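Local structure of oxidoreductase (Thermotoga maritima, 1ZH8) at residues A[169-174]-A[252-257]. The protein probably catalyses NADP-dependent oxidation or reduction of an alcohol group on a sugar-like substrate. Sequence-based numbering, arbitrary orientation. Where two conformers were deposited one is given.
With EDO (1,2-ethanediol), chain I; EDO (1,2-ethanediol), chain F.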
ATOM      1  N   GLN A 169      -4.502  -6.359  -1.994  1.00 31.76           N
ATOM      2  CA  GLN A 169      -4.816  -5.632  -3.216  1.00 33.99           C
ATOM      3  C   GLN A 169      -5.829  -6.410  -3.984  1.00 34.22           C
ATOM      4  O   GLN A 169      -5.577  -7.562  -4.333  1.00 37.38           O
ATOM      5  CB  GLN A 169      -3.589  -5.506  -4.108  1.00 34.40           C
ATOM      6  CG  GLN A 169      -2.496  -4.771  -3.472  1.00 42.88           C
ATOM      7  CD  GLN A 169      -1.518  -4.306  -4.478  1.00 55.80           C
ATOM      8  OE1 GLN A 169      -1.884  -4.000  -5.625  1.00 58.49           O
ATOM      9  NE2 GLN A 169      -0.249  -4.247  -4.076  1.00 50.50           N
ATOM     10  N   ILE A 170      -6.950  -5.779  -4.298  1.00 33.79           N
ATOM     11  CA  ILE A 170      -8.056  -6.472  -4.930  1.00 33.51           C
ATOM     12  C   ILE A 170      -8.443  -5.747  -6.212  1.00 34.62           C
ATOM     13  O   ILE A 170      -8.661  -4.542  -6.204  1.00 35.59           O
ATOM     14  CB  ILE A 170      -9.256  -6.564  -3.964  1.00 33.34           C
ATOM     15  CG1 ILE A 170      -8.814  -7.210  -2.648  1.00 30.50           C
ATOM     16  CG2 ILE A 170     -10.451  -7.304  -4.612  1.00 27.82           C
ATOM     17  CD1 ILE A 170      -9.801  -7.043  -1.548  1.00 33.40           C
ATOM     18  N   TRP A 171      -8.531  -6.480  -7.313  1.00 33.23           N
ATOM     19  CA  TRP A 171      -8.920  -5.858  -8.567  1.00 32.41           C
ATOM     20  C   TRP A 171     -10.112  -6.591  -9.149  1.00 31.39           C
ATOM     21  O   TRP A 171      -9.948  -7.587  -9.830  1.00 31.67           O
ATOM     22  CB  TRP A 171      -7.747  -5.844  -9.541  1.00 32.60           C
ATOM     23  CG  TRP A 171      -6.529  -5.121  -9.030  1.00 35.07           C
ATOM     24  CD1 TRP A 171      -5.491  -5.650  -8.299  1.00 38.14           C
ATOM     25  CD2 TRP A 171      -6.209  -3.741  -9.231  1.00 38.24           C
ATOM     26  NE1 TRP A 171      -4.556  -4.680  -8.031  1.00 39.66           N
ATOM     27  CE2 TRP A 171      -4.973  -3.500  -8.591  1.00 39.02           C
ATOM     28  CE3 TRP A 171      -6.849  -2.684  -9.888  1.00 35.31           C
ATOM     29  CZ2 TRP A 171      -4.367  -2.245  -8.593  1.00 41.97           C
ATOM     30  CZ3 TRP A 171      -6.248  -1.434  -9.888  1.00 39.82           C
ATOM     31  CH2 TRP A 171      -5.020  -1.224  -9.243  1.00 44.71           C
ATOM     32  N   VAL A 172     -11.316  -6.101  -8.871  1.00 32.26           N
ATOM     33  CA  VAL A 172     -12.544  -6.833  -9.227  1.00 33.32           C
ATOM     34  C   VAL A 172     -12.880  -6.857 -10.731  1.00 34.39           C
ATOM     35  O   VAL A 172     -13.466  -7.827 -11.218  1.00 35.89           O
ATOM     36  CB  VAL A 172     -13.751  -6.390  -8.359  1.00 34.26           C
ATOM     37  CG1 VAL A 172     -14.864  -7.426  -8.417  1.00 31.88           C
ATOM     38  CG2 VAL A 172     -13.318  -6.190  -6.898  1.00 29.95           C
ATOM     39  N   GLY A 173     -12.491  -5.813 -11.467  1.00 33.62           N
ATOM     40  CA  GLY A 173     -12.778  -5.707 -12.899  1.00 32.47           C
ATOM     41  C   GLY A 173     -14.244  -5.880 -13.303  1.00 35.33           C
ATOM     42  O   GLY A 173     -14.544  -6.518 -14.327  1.00 34.50           O
HETATM   43  N   MSE A 174     -15.162  -5.309 -12.519  1.00 35.87           N
HETATM   44  CA  MSE A 174     -16.584  -5.391 -12.857  1.00 38.45           C
HETATM   45  C   MSE A 174     -16.826  -4.608 -14.128  1.00 39.25           C
HETATM   46  O   MSE A 174     -16.293  -3.512 -14.295  1.00 40.22           O
HETATM   47  CB  MSE A 174     -17.465  -4.817 -11.756  1.00 37.68           C
HETATM   48  CG  MSE A 174     -17.437  -5.569 -10.461  1.00 45.64           C
HETATM   49 SE   MSE A 174     -18.552  -4.647  -9.131  1.00 56.79          SE
HETATM   50  CE  MSE A 174     -19.105  -6.174  -8.043  1.00 62.90           C
ATOM     51  N   TYR A 252     -12.946  -1.535  -7.944  1.00 27.89           N
ATOM     52  CA  TYR A 252     -14.037  -2.381  -8.373  1.00 27.61           C
ATOM     53  C   TYR A 252     -14.125  -2.480  -9.896  1.00 29.59           C
ATOM     54  O   TYR A 252     -14.749  -3.410 -10.406  1.00 32.48           O
ATOM     55  CB  TYR A 252     -15.328  -1.919  -7.752  1.00 24.83           C
ATOM     56  CG  TYR A 252     -15.395  -2.297  -6.303  1.00 23.85           C
ATOM     57  CD1 TYR A 252     -14.788  -1.506  -5.333  1.00 25.65           C
ATOM     58  CD2 TYR A 252     -16.072  -3.446  -5.893  1.00 24.55           C
ATOM     59  CE1 TYR A 252     -14.842  -1.855  -3.979  1.00 28.35           C
ATOM     60  CE2 TYR A 252     -16.128  -3.810  -4.561  1.00 26.33           C
ATOM     61  CZ  TYR A 252     -15.511  -3.011  -3.606  1.00 31.72           C
ATOM     62  OH  TYR A 252     -15.572  -3.355  -2.277  1.00 29.89           O
ATOM     63  N   SER A 253     -13.471  -1.572 -10.624  1.00 28.91           N
ATOM     64  CA  SER A 253     -13.659  -1.509 -12.083  1.00 29.42           C
ATOM     65  C   SER A 253     -12.467  -2.010 -12.908  1.00 31.10           C
ATOM     66  O   SER A 253     -12.650  -2.484 -14.016  1.00 31.10           O
ATOM     67  CB  SER A 253     -14.066  -0.089 -12.492  0.50 29.03           C
ATOM     68  OG  SER A 253     -13.349   0.371 -13.618  0.50 31.00           O
ATOM     69  N   LEU A 254     -11.259  -1.943 -12.355  1.00 33.47           N
ATOM     70  CA  LEU A 254     -10.064  -2.377 -13.081  1.00 34.18           C
ATOM     71  C   LEU A 254      -9.622  -3.811 -12.761  1.00 36.37           C
ATOM     72  O   LEU A 254      -9.937  -4.338 -11.693  1.00 36.10           O
ATOM     73  CB  LEU A 254      -8.922  -1.387 -12.840  1.00 34.16           C
ATOM     74  CG  LEU A 254      -9.230   0.058 -13.254  1.00 35.68           C
ATOM     75  CD1 LEU A 254      -8.193   1.001 -12.687  1.00 37.90           C
ATOM     76  CD2 LEU A 254      -9.331   0.204 -14.773  1.00 31.38           C
ATOM     77  N   LYS A 255      -8.888  -4.412 -13.703  1.00 40.39           N
ATOM     78  CA  LYS A 255      -8.432  -5.806 -13.663  1.00 42.57           C
ATOM     79  C   LYS A 255      -7.017  -5.966 -13.121  1.00 45.50           C
ATOM     80  O   LYS A 255      -6.152  -5.095 -13.296  1.00 44.79           O
ATOM     81  CB  LYS A 255      -8.455  -6.408 -15.071  1.00 41.67           C
ATOM     82  CG  LYS A 255      -9.777  -7.028 -15.500  1.00 44.32           C
ATOM     83  CD  LYS A 255      -9.690  -7.575 -16.942  1.00 54.17           C
ATOM     84  CE  LYS A 255     -11.031  -8.169 -17.399  1.00 57.65           C
ATOM     85  NZ  LYS A 255     -10.878  -9.084 -18.576  1.00 58.68           N
ATOM     86  N   GLY A 256      -6.784  -7.109 -12.485  1.00 48.88           N
ATOM     87  CA  GLY A 256      -5.453  -7.476 -11.995  1.00 50.63           C
ATOM     88  C   GLY A 256      -5.527  -8.699 -11.096  1.00 52.54           C
ATOM     89  O   GLY A 256      -6.603  -9.312 -10.926  1.00 51.58           O
ATOM     90  N   ASN A 257      -4.380  -9.051 -10.516  1.00 53.23           N
ATOM     91  CA  ASN A 257      -4.310 -10.167  -9.574  1.00 54.27           C
ATOM     92  C   ASN A 257      -4.326  -9.741  -8.087  1.00 53.08           C
ATOM     93  O   ASN A 257      -3.446  -8.987  -7.620  1.00 51.63           O
ATOM     94  CB  ASN A 257      -3.096 -11.071  -9.863  1.00 55.43           C
ATOM     95  CG  ASN A 257      -3.072 -11.603 -11.299  1.00 58.51           C
ATOM     96  OD1 ASN A 257      -2.072 -11.446 -12.011  1.00 57.06           O
ATOM     97  ND2 ASN A 257      -4.164 -12.236 -11.721  1.00 57.46           N
TER
HETATM   98  C1  EDO I 405      -1.136  -7.704  -9.726  1.00 73.15           C
HETATM   99  O1  EDO I 405      -2.282  -6.912 -10.071  1.00 67.16           O
HETATM  100  C2  EDO I 405      -0.729  -8.605 -10.898  1.00 71.03           C
HETATM  101  O2  EDO I 405      -0.264  -7.823 -12.004  1.00 61.71           O
HETATM  102  C1  EDO F 402      -7.158  -2.686 -17.268  1.00 65.63           C
HETATM  103  O1  EDO F 402      -8.297  -3.209 -16.559  1.00 63.79           O
HETATM  104  C2  EDO F 402      -6.019  -2.322 -16.311  1.00 57.93           C
HETATM  105  O2  EDO F 402      -5.725  -3.416 -15.428  1.00 48.55           O
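Where the backbone runs off the end of strand 163-171, M174 N donates a nearly straight hydrogen bond of 2.9 Å to Y252 O, lying in the carbonyl plane, while G173 N reaches L254 O over 3.0 Å in a weak, bent one. G173 has positive phi (53°), a turn conformation that suits glycine, and its CA comes within 3.4 Å of S253 O in a CA-H...O contact. G173 and M174 thus face the carbonyl oxygens of Y252, S253 and L254, of which the one on Y252 is the most directly bonded.

W171 turns toward the loop and packs along 254-257. Its CB sits 3.3 Å from G256 N, and the six-membered end of the indole meets L254, with CE3 3.8 Å from L254 CB. L254 O lies at the ring edge, in the plane. W171 CG is turned anti to the carbonyl carbon (chi1 -58°), which lays the indole beside the loop and brings CD1 within 4.0 Å of N257 O. Near the indole, an ethanediol, probably from the crystallisation liquor, accepts a hydrogen bond from N257 N at its O1; a second such molecule takes one from K255 N. On the Y252 side, V172 and Y252 run side by side, CG2 of V172 lying 4.0 Å from CD2 of Y252, and the selenium of selenomethionine M174 comes to the edge of the same ring.

The contact joins the end of strand 163-171 to the loop linking strands 245-251 and 259-264, which flank it in the large mixed sheet of the C-terminal domain. Helix 195-211 packs against Y252 and M174, while W171 and L254 pack on T263 and G264, on strand 259-264 of the second subunit.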